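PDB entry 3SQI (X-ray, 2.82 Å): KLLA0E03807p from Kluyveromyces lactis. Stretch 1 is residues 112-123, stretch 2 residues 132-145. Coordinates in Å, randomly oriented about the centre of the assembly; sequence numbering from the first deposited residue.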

ATOM      1  N   LYS A 112      -2.974 -10.930 -12.547  1.00 98.81           N
ATOM      2  CA  LYS A 112      -2.698 -12.303 -12.957  1.00 98.93           C
ATOM      3  C   LYS A 112      -2.249 -13.181 -11.796  1.00 90.77           C
ATOM      4  O   LYS A 112      -2.678 -14.324 -11.699  1.00 98.92           O
ATOM      5  N   ILE A 113      -1.432 -12.643 -10.898  1.00 77.94           N
ATOM      6  CA  ILE A 113      -1.017 -13.417  -9.739  1.00 85.89           C
ATOM      7  C   ILE A 113      -2.133 -13.534  -8.694  1.00 97.21           C
ATOM      8  O   ILE A 113      -2.544 -14.641  -8.323  1.00108.92           O
ATOM      9  N   SER A 114      -2.579 -12.382  -8.189  1.00 84.27           N
ATOM     10  CA  SER A 114      -3.326 -12.351  -6.939  1.00 78.98           C
ATOM     11  C   SER A 114      -4.382 -13.444  -7.022  1.00 79.40           C
ATOM     12  O   SER A 114      -4.391 -14.397  -6.239  1.00 73.62           O
ATOM     13  N   ILE A 115      -5.183 -13.360  -8.072  1.00 74.05           N
ATOM     14  CA  ILE A 115      -6.247 -14.331  -8.344  1.00 82.32           C
ATOM     15  C   ILE A 115      -5.810 -15.793  -8.148  1.00 97.57           C
ATOM     16  O   ILE A 115      -6.366 -16.523  -7.318  1.00117.65           O
ATOM     17  N   ASN A 116      -4.838 -16.226  -8.937  1.00 82.32           N
ATOM     18  CA  ASN A 116      -4.300 -17.584  -8.835  1.00 92.35           C
ATOM     19  C   ASN A 116      -3.883 -17.976  -7.415  1.00 99.13           C
ATOM     20  O   ASN A 116      -4.029 -19.134  -7.021  1.00112.28           O
ATOM     21  N   LEU A 117      -3.332 -17.028  -6.661  1.00 93.25           N
ATOM     22  CA  LEU A 117      -2.922 -17.301  -5.285  1.00 89.88           C
ATOM     23  C   LEU A 117      -4.098 -17.342  -4.298  1.00 99.57           C
ATOM     24  O   LEU A 117      -3.991 -17.936  -3.224  1.00104.15           O
ATOM     25  N   TRP A 118      -5.212 -16.714  -4.665  1.00 83.96           N
ATOM     26  CA  TRP A 118      -6.456 -16.872  -3.920  1.00 78.59           C
ATOM     27  C   TRP A 118      -7.075 -18.244  -4.197  1.00 97.18           C
ATOM     28  O   TRP A 118      -7.587 -18.892  -3.286  1.00 99.54           O
ATOM     29  N   ASN A 119      -7.002 -18.695  -5.447  1.00110.97           N
ATOM     30  CA  ASN A 119      -7.668 -19.932  -5.861  1.00102.12           C
ATOM     31  C   ASN A 119      -7.238 -21.122  -5.014  1.00102.53           C
ATOM     32  O   ASN A 119      -6.076 -21.533  -5.045  1.00 94.95           O
ATOM     33  N   PRO A 120      -8.196 -21.692  -4.267  1.00109.19           N
ATOM     34  CA  PRO A 120      -7.930 -22.726  -3.268  1.00 97.70           C
ATOM     35  C   PRO A 120      -7.505 -24.036  -3.904  1.00110.79           C
ATOM     36  O   PRO A 120      -6.769 -24.799  -3.276  1.00119.32           O
ATOM     37  N   SER A 121      -7.955 -24.300  -5.127  1.00117.02           N
ATOM     38  CA  SER A 121      -7.533 -25.521  -5.802  1.00130.84           C
ATOM     39  C   SER A 121      -6.608 -25.227  -6.979  1.00129.69           C
ATOM     40  O   SER A 121      -7.041 -24.779  -8.042  1.00123.94           O
ATOM     41  N   THR A 122      -5.327 -25.508  -6.781  1.00130.73           N
ATOM     42  CA  THR A 122      -4.347 -25.369  -7.839  1.00133.45           C
ATOM     43  C   THR A 122      -3.819 -26.757  -8.146  1.00149.15           C
ATOM     44  O   THR A 122      -3.026 -27.312  -7.386  1.00152.68           O
ATOM     45  N   ASP A 123      -4.256 -27.306  -9.273  1.00162.20           N
ATOM     46  CA  ASP A 123      -3.926 -28.675  -9.646  1.00172.99           C
ATOM     47  C   ASP A 123      -2.561 -28.769 -10.313  1.00168.54           C
ATOM     48  O   ASP A 123      -1.770 -29.666 -10.022  1.00173.40           O
ATOM     49  N   THR A 132      -1.325 -25.472   1.842  1.00146.27           N
ATOM     50  CA  THR A 132      -2.467 -24.826   2.473  1.00143.11           C
ATOM     51  C   THR A 132      -2.877 -23.574   1.705  1.00137.23           C
ATOM     52  O   THR A 132      -2.281 -23.240   0.681  1.00140.98           O
ATOM     53  N   CYS A 133      -3.905 -22.891   2.197  1.00126.43           N
ATOM     54  CA  CYS A 133      -4.259 -21.577   1.682  1.00113.85           C
ATOM     55  C   CYS A 133      -3.530 -20.481   2.455  1.00104.76           C
ATOM     56  O   CYS A 133      -3.490 -19.319   2.029  1.00105.06           O
ATOM     57  N   GLN A 134      -2.940 -20.860   3.586  1.00 99.13           N
ATOM     58  CA  GLN A 134      -2.215 -19.904   4.412  1.00 98.14           C
ATOM     59  C   GLN A 134      -0.830 -19.628   3.841  1.00103.29           C
ATOM     60  O   GLN A 134      -0.296 -18.531   4.001  1.00114.04           O
ATOM     61  N   ASP A 135      -0.247 -20.619   3.177  1.00 96.98           N
ATOM     62  CA  ASP A 135       1.032 -20.416   2.502  1.00111.19           C
ATOM     63  C   ASP A 135       0.853 -19.483   1.304  1.00100.68           C
ATOM     64  O   ASP A 135       1.550 -18.456   1.173  1.00 97.47           O
ATOM     65  N   LYS A 136      -0.107 -19.832   0.448  1.00 95.45           N
ATOM     66  CA  LYS A 136      -0.496 -18.975  -0.664  1.00 88.04           C
ATOM     67  C   LYS A 136      -0.750 -17.550  -0.189  1.00 88.73           C
ATOM     68  O   LYS A 136      -0.226 -16.595  -0.760  1.00 94.14           O
ATOM     69  N   LEU A 137      -1.560 -17.397   0.854  1.00 90.34           N
ATOM     70  CA  LEU A 137      -1.871 -16.052   1.332  1.00 79.78           C
ATOM     71  C   LEU A 137      -0.665 -15.327   1.933  1.00 87.01           C
ATOM     72  O   LEU A 137      -0.543 -14.114   1.803  1.00 88.89           O
ATOM     73  N   LYS A 138       0.224 -16.064   2.586  1.00 86.62           N
ATOM     74  CA  LYS A 138       1.400 -15.448   3.178  1.00 85.82           C
ATOM     75  C   LYS A 138       2.215 -14.796   2.066  1.00 96.61           C
ATOM     76  O   LYS A 138       2.498 -13.578   2.089  1.00107.41           O
ATOM     77  N   LEU A 139       2.569 -15.607   1.071  1.00 89.48           N
ATOM     78  CA  LEU A 139       3.301 -15.067  -0.064  1.00 84.03           C
ATOM     79  C   LEU A 139       2.536 -13.889  -0.648  1.00 88.91           C
ATOM     80  O   LEU A 139       3.062 -12.783  -0.750  1.00 93.98           O
ATOM     81  N   LEU A 140       1.279 -14.125  -1.006  1.00 83.29           N
ATOM     82  CA  LEU A 140       0.487 -13.112  -1.688  1.00 64.06           C
ATOM     83  C   LEU A 140       0.500 -11.786  -0.943  1.00 61.05           C
ATOM     84  O   LEU A 140       0.508 -10.734  -1.560  1.00 69.83           O
ATOM     85  N   LEU A 141       0.478 -11.830   0.384  1.00 78.47           N
ATOM     86  CA  LEU A 141       0.506 -10.596   1.156  1.00 69.60           C
ATOM     87  C   LEU A 141       1.863  -9.955   0.974  1.00 58.33           C
ATOM     88  O   LEU A 141       1.953  -8.757   0.727  1.00 72.45           O
ATOM     89  N   ASP A 142       2.929 -10.741   1.076  1.00 65.67           N
ATOM     90  CA  ASP A 142       4.245 -10.137   0.852  1.00 79.63           C
ATOM     91  C   ASP A 142       4.362  -9.447  -0.521  1.00 79.47           C
ATOM     92  O   ASP A 142       4.850  -8.317  -0.628  1.00 75.32           O
ATOM     93  N   PHE A 143       3.901 -10.131  -1.562  1.00 83.06           N
ATOM     94  CA  PHE A 143       3.885  -9.578  -2.912  1.00 76.75           C
ATOM     95  C   PHE A 143       3.018  -8.321  -3.044  1.00 78.07           C
ATOM     96  O   PHE A 143       3.501  -7.278  -3.471  1.00 85.78           O
ATOM     97  N   GLN A 144       1.741  -8.424  -2.685  1.00 66.53           N
ATOM     98  CA  GLN A 144       0.810  -7.306  -2.817  1.00 64.72           C
ATOM     99  C   GLN A 144       1.365  -6.105  -2.053  1.00 75.09           C
ATOM    100  O   GLN A 144       1.165  -4.940  -2.423  1.00 65.09           O
ATOM    101  N   TRP A 145       2.071  -6.416  -0.973  1.00 76.27           N
ATOM    102  CA  TRP A 145       2.634  -5.414  -0.086  1.00 59.45           C
ATOM    103  C   TRP A 145       3.781  -4.685  -0.773  1.00 74.08           C
ATOM    104  O   TRP A 145       3.766  -3.466  -0.856  1.00 64.62           O
TER

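Helices commonly pack by setting a side chain of one into a hollow formed by several of its neighbour, and the pairing of residues 112-123 with 132-145 illustrates the principle well. The two helices run at 160° to each other, their axes approaching to 9.3 Å, and together the stretches bury 664 Å².

The clearest bump is Leu 140. Its CA-to-CB bond points toward the first stretch, and with chi1 t and chi2 p its side chain sits as a knob among Ile 113, Ser 114, Leu 117 and Trp 118. At Ser 114 the knob reaches the backbone: Leu 140 CD1 lies 3.5 Å from Ser 114 CA. The other methyl, Leu 140 CD2, rests over the five-membered ring of Trp 118, 3.7 Å from Trp 118 CE2. The tryptophan starts out pointing away, but chi1 m and a chi2 of 105° bring its indole back, so that one face becomes a wall of the hollow. Leu 137, chi1 m and chi2 t, extends the cover on that same face, placing its CD2 3.9 Å from the centroid of the six-membered ring.

Leu 117 answers from the first helix. It points toward the second, with chi1 between wells at -91° and chi2 t, and its CD1 reaches both Leu 140 CB at 3.8 Å and Leu 139 CD2 at 4.0 Å. The backbones come close here too, the CA atoms of Leu 117 and Lys 136 being 5.5 Å apart, and Leu 117 O lies only 3.3 Å from Lys 136 CB. Farther along, Phe 143, chi1 t, points inward and brings its CE2 to 4.1 Å from Ile 113 CB.

Polar contacts flank the apolar seam, strong at Lys 136 and weak at Gln 144. Lys 136, chi1 m and then t throughout, stretches its chain past the end of the first helix, to the segment where Asn 119 has left helical phi/psi. Lys 136 NZ donates to Asn 119 O at 2.6 Å and to Thr 122 OG1 at 3.2 Å, with a weak bond to Pro 120 O at 3.4 Å. Thus its aliphatic part packs while its ammonium group grips the turn. Nearby, Pro 120 CB touches Cys 133 SG at 4.0 Å. Toward the other end, Gln 144, chi1 m and chi2 t, starts sideways yet its amide comes nearer, and Gln 144 NE2 gives a weak hydrogen bond to Ser 114 OG at 3.0 Å.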

ATOM      1  CB  LYS A 112      -1.671 -12.348 -14.089  1.00 98.59           C
ATOM      2  CG  LYS A 112      -1.113 -13.735 -14.350  1.00 94.72           C
ATOM      3  CD  LYS A 112      -2.098 -14.589 -15.122  1.00 91.28           C
ATOM      4  CE  LYS A 112      -1.483 -15.917 -15.519  1.00101.27           C
ATOM      5  NZ  LYS A 112      -0.239 -15.715 -16.303  1.00112.31           N
ATOM      6  CB  ILE A 113       0.248 -12.866  -9.056  1.00 83.79           C
ATOM      7  CG1 ILE A 113       1.502 -13.211  -9.860  1.00 84.30           C
ATOM      8  CG2 ILE A 113       0.371 -13.455  -7.664  1.00 81.90           C
ATOM      9  CD1 ILE A 113       2.696 -13.672  -9.007  1.00 80.80           C
ATOM     10  CB  SER A 114      -3.961 -10.992  -6.723  1.00 82.07           C
ATOM     11  OG  SER A 114      -3.031  -9.954  -6.895  1.00 88.29           O
ATOM     12  CB  ILE A 115      -6.791 -14.132  -9.767  1.00 84.78           C
ATOM     13  CG1 ILE A 115      -8.073 -14.921  -9.998  1.00119.64           C
ATOM     14  CG2 ILE A 115      -5.736 -14.438 -10.822  1.00 86.45           C
ATOM     15  CD1 ILE A 115      -8.452 -14.984 -11.447  1.00138.64           C
ATOM     16  CB  ASN A 116      -3.101 -17.778  -9.772  1.00 78.17           C
ATOM     17  CG  ASN A 116      -3.494 -17.789 -11.233  1.00 76.44           C
ATOM     18  OD1 ASN A 116      -3.772 -18.842 -11.805  1.00 90.41           O
ATOM     19  ND2 ASN A 116      -3.520 -16.618 -11.844  1.00 70.66           N
ATOM     20  CB  LEU A 117      -1.840 -16.326  -4.824  1.00 72.78           C
ATOM     21  CG  LEU A 117      -0.422 -16.833  -5.099  1.00 74.21           C
ATOM     22  CD1 LEU A 117       0.606 -16.119  -4.214  1.00 80.75           C
ATOM     23  CD2 LEU A 117      -0.371 -18.312  -4.867  1.00 70.27           C
ATOM     24  CB  TRP A 118      -7.458 -15.768  -4.277  1.00 96.04           C
ATOM     25  CG  TRP A 118      -7.172 -14.439  -3.632  1.00106.84           C
ATOM     26  CD1 TRP A 118      -6.654 -13.329  -4.233  1.00114.15           C
ATOM     27  CD2 TRP A 118      -7.393 -14.087  -2.262  1.00103.76           C
ATOM     28  NE1 TRP A 118      -6.534 -12.309  -3.321  1.00115.25           N
ATOM     29  CE2 TRP A 118      -6.979 -12.750  -2.103  1.00108.95           C
ATOM     30  CE3 TRP A 118      -7.892 -14.775  -1.154  1.00104.82           C
ATOM     31  CZ2 TRP A 118      -7.055 -12.088  -0.881  1.00113.68           C
ATOM     32  CZ3 TRP A 118      -7.966 -14.118   0.056  1.00104.04           C
ATOM     33  CH2 TRP A 118      -7.551 -12.787   0.185  1.00109.91           C
ATOM     34  CB  ASN A 119      -7.396 -20.201  -7.344  1.00 98.02           C
ATOM     35  CG  ASN A 119      -8.001 -21.507  -7.835  1.00108.88           C
ATOM     36  OD1 ASN A 119      -8.853 -22.112  -7.179  1.00114.57           O
ATOM     37  ND2 ASN A 119      -7.561 -21.942  -9.008  1.00123.34           N
ATOM     38  CB  PRO A 120      -9.279 -22.878  -2.570  1.00 93.20           C
ATOM     39  CG  PRO A 120     -10.269 -22.473  -3.587  1.00 98.88           C
ATOM     40  CD  PRO A 120      -9.628 -21.356  -4.332  1.00103.71           C
ATOM     41  CB  SER A 121      -8.746 -26.347  -6.249  1.00125.35           C
ATOM     42  OG  SER A 121      -9.751 -25.526  -6.822  1.00120.93           O
ATOM     43  CB  THR A 122      -3.180 -24.472  -7.392  1.00130.17           C
ATOM     44  OG1 THR A 122      -2.710 -24.918  -6.113  1.00123.87           O
ATOM     45  CG2 THR A 122      -3.617 -22.993  -7.299  1.00111.81           C
ATOM     46  CB  ASP A 123      -5.008 -29.234 -10.569  1.00185.03           C
ATOM     47  CG  ASP A 123      -6.400 -28.783 -10.166  1.00188.60           C
ATOM     48  OD1 ASP A 123      -7.001 -29.417  -9.272  1.00183.18           O
ATOM     49  OD2 ASP A 123      -6.890 -27.787 -10.743  1.00193.32           O
ATOM     50  CB  THR A 132      -2.132 -24.420   3.917  1.00136.23           C
ATOM     51  OG1 THR A 132      -1.717 -23.049   3.947  1.00143.49           O
ATOM     52  CG2 THR A 132      -1.014 -25.293   4.467  1.00125.42           C
ATOM     53  CB  CYS A 133      -5.771 -21.361   1.753  1.00113.38           C
ATOM     54  SG  CYS A 133      -6.689 -22.091   0.377  1.00150.91           S
ATOM     55  CB  GLN A 134      -2.103 -20.384   5.860  1.00100.33           C
ATOM     56  CG  GLN A 134      -1.627 -19.297   6.815  1.00101.93           C
ATOM     57  CD  GLN A 134      -1.365 -19.807   8.221  1.00110.49           C
ATOM     58  OE1 GLN A 134      -1.899 -20.837   8.633  1.00118.34           O
ATOM     59  NE2 GLN A 134      -0.531 -19.084   8.966  1.00105.32           N
ATOM     60  CB  ASP A 135       1.609 -21.756   2.066  1.00134.36           C
ATOM     61  CG  ASP A 135       1.790 -22.713   3.228  1.00143.09           C
ATOM     62  OD1 ASP A 135       2.357 -22.290   4.259  1.00141.53           O
ATOM     63  OD2 ASP A 135       1.358 -23.880   3.115  1.00150.39           O
ATOM     64  CB  LYS A 136      -1.757 -19.502  -1.351  1.00 81.39           C
ATOM     65  CG  LYS A 136      -1.633 -20.879  -1.974  1.00 89.97           C
ATOM     66  CD  LYS A 136      -2.890 -21.203  -2.768  1.00101.28           C
ATOM     67  CE  LYS A 136      -2.842 -22.595  -3.372  1.00114.04           C
ATOM     68  NZ  LYS A 136      -4.103 -22.912  -4.106  1.00119.37           N
ATOM     69  CB  LEU A 137      -3.046 -16.068   2.305  1.00 73.68           C
ATOM     70  CG  LEU A 137      -4.377 -16.258   1.584  1.00 77.66           C
ATOM     71  CD1 LEU A 137      -5.527 -15.887   2.489  1.00 70.45           C
ATOM     72  CD2 LEU A 137      -4.398 -15.410   0.326  1.00 71.70           C
ATOM     73  CB  LYS A 138       2.229 -16.501   3.913  1.00 91.93           C
ATOM     74  CG  LYS A 138       3.141 -15.940   4.989  1.00 99.06           C
ATOM     75  CD  LYS A 138       3.711 -17.041   5.872  1.00 96.65           C
ATOM     76  CE  LYS A 138       2.661 -18.079   6.215  1.00 98.66           C
ATOM     77  NZ  LYS A 138       2.874 -19.337   5.438  1.00117.34           N
ATOM     78  CB  LEU A 139       3.517 -16.125  -1.144  1.00 89.18           C
ATOM     79  CG  LEU A 139       4.476 -15.692  -2.256  1.00 84.81           C
ATOM     80  CD1 LEU A 139       5.882 -15.512  -1.699  1.00 77.64           C
ATOM     81  CD2 LEU A 139       4.485 -16.686  -3.403  1.00 84.90           C
ATOM     82  CB  LEU A 140      -0.955 -13.577  -1.883  1.00 64.01           C
ATOM     83  CG  LEU A 140      -1.857 -12.483  -2.458  1.00 62.85           C
ATOM     84  CD1 LEU A 140      -1.516 -12.235  -3.922  1.00 71.23           C
ATOM     85  CD2 LEU A 140      -3.332 -12.813  -2.288  1.00 65.55           C
ATOM     86  CB  LEU A 141       0.243 -10.832   2.642  1.00 74.01           C
ATOM     87  CG  LEU A 141       0.196  -9.527   3.446  1.00 69.72           C
ATOM     88  CD1 LEU A 141      -1.194  -8.929   3.365  1.00 78.17           C
ATOM     89  CD2 LEU A 141       0.599  -9.728   4.899  1.00 63.12           C
ATOM     90  CB  ASP A 142       5.359 -11.153   1.017  1.00 80.57           C
ATOM     91  CG  ASP A 142       6.718 -10.518   0.926  1.00 88.38           C
ATOM     92  OD1 ASP A 142       7.343 -10.599  -0.152  1.00 99.71           O
ATOM     93  OD2 ASP A 142       7.151  -9.915   1.930  1.00 91.52           O
ATOM     94  CB  PHE A 143       3.417 -10.649  -3.898  1.00 74.64           C
ATOM     95  CG  PHE A 143       3.234 -10.152  -5.303  1.00 77.04           C
ATOM     96  CD1 PHE A 143       4.330  -9.876  -6.104  1.00 83.06           C
ATOM     97  CD2 PHE A 143       1.967  -9.992  -5.834  1.00 79.02           C
ATOM     98  CE1 PHE A 143       4.161  -9.428  -7.405  1.00 83.45           C
ATOM     99  CE2 PHE A 143       1.790  -9.547  -7.132  1.00 86.93           C
ATOM    100  CZ  PHE A 143       2.889  -9.263  -7.919  1.00 88.10           C
ATOM    101  CB  GLN A 144      -0.567  -7.687  -2.255  1.00 55.91           C
ATOM    102  CG  GLN A 144      -1.231  -8.887  -2.916  1.00 65.89           C
ATOM    103  CD  GLN A 144      -2.756  -8.810  -2.879  1.00 81.37           C
ATOM    104  OE1 GLN A 144      -3.348  -8.356  -1.894  1.00 83.54           O
ATOM    105  NE2 GLN A 144      -3.398  -9.238  -3.966  1.00 83.18           N
ATOM    106  CB  TRP A 145       3.134  -6.102   1.176  1.00 69.03           C
ATOM    107  CG  TRP A 145       3.639  -5.183   2.223  1.00 71.21           C
ATOM    108  CD1 TRP A 145       3.449  -3.841   2.292  1.00 66.57           C
ATOM    109  CD2 TRP A 145       4.422  -5.545   3.368  1.00 81.55           C
ATOM    110  NE1 TRP A 145       4.067  -3.334   3.417  1.00 72.98           N
ATOM    111  CE2 TRP A 145       4.674  -4.362   4.092  1.00 74.67           C
ATOM    112  CE3 TRP A 145       4.936  -6.756   3.851  1.00 84.17           C
ATOM    113  CZ2 TRP A 145       5.418  -4.350   5.275  1.00 71.10           C
ATOM    114  CZ3 TRP A 145       5.679  -6.745   5.022  1.00 74.03           C
ATOM    115  CH2 TRP A 145       5.914  -5.549   5.720  1.00 77.47           C
TER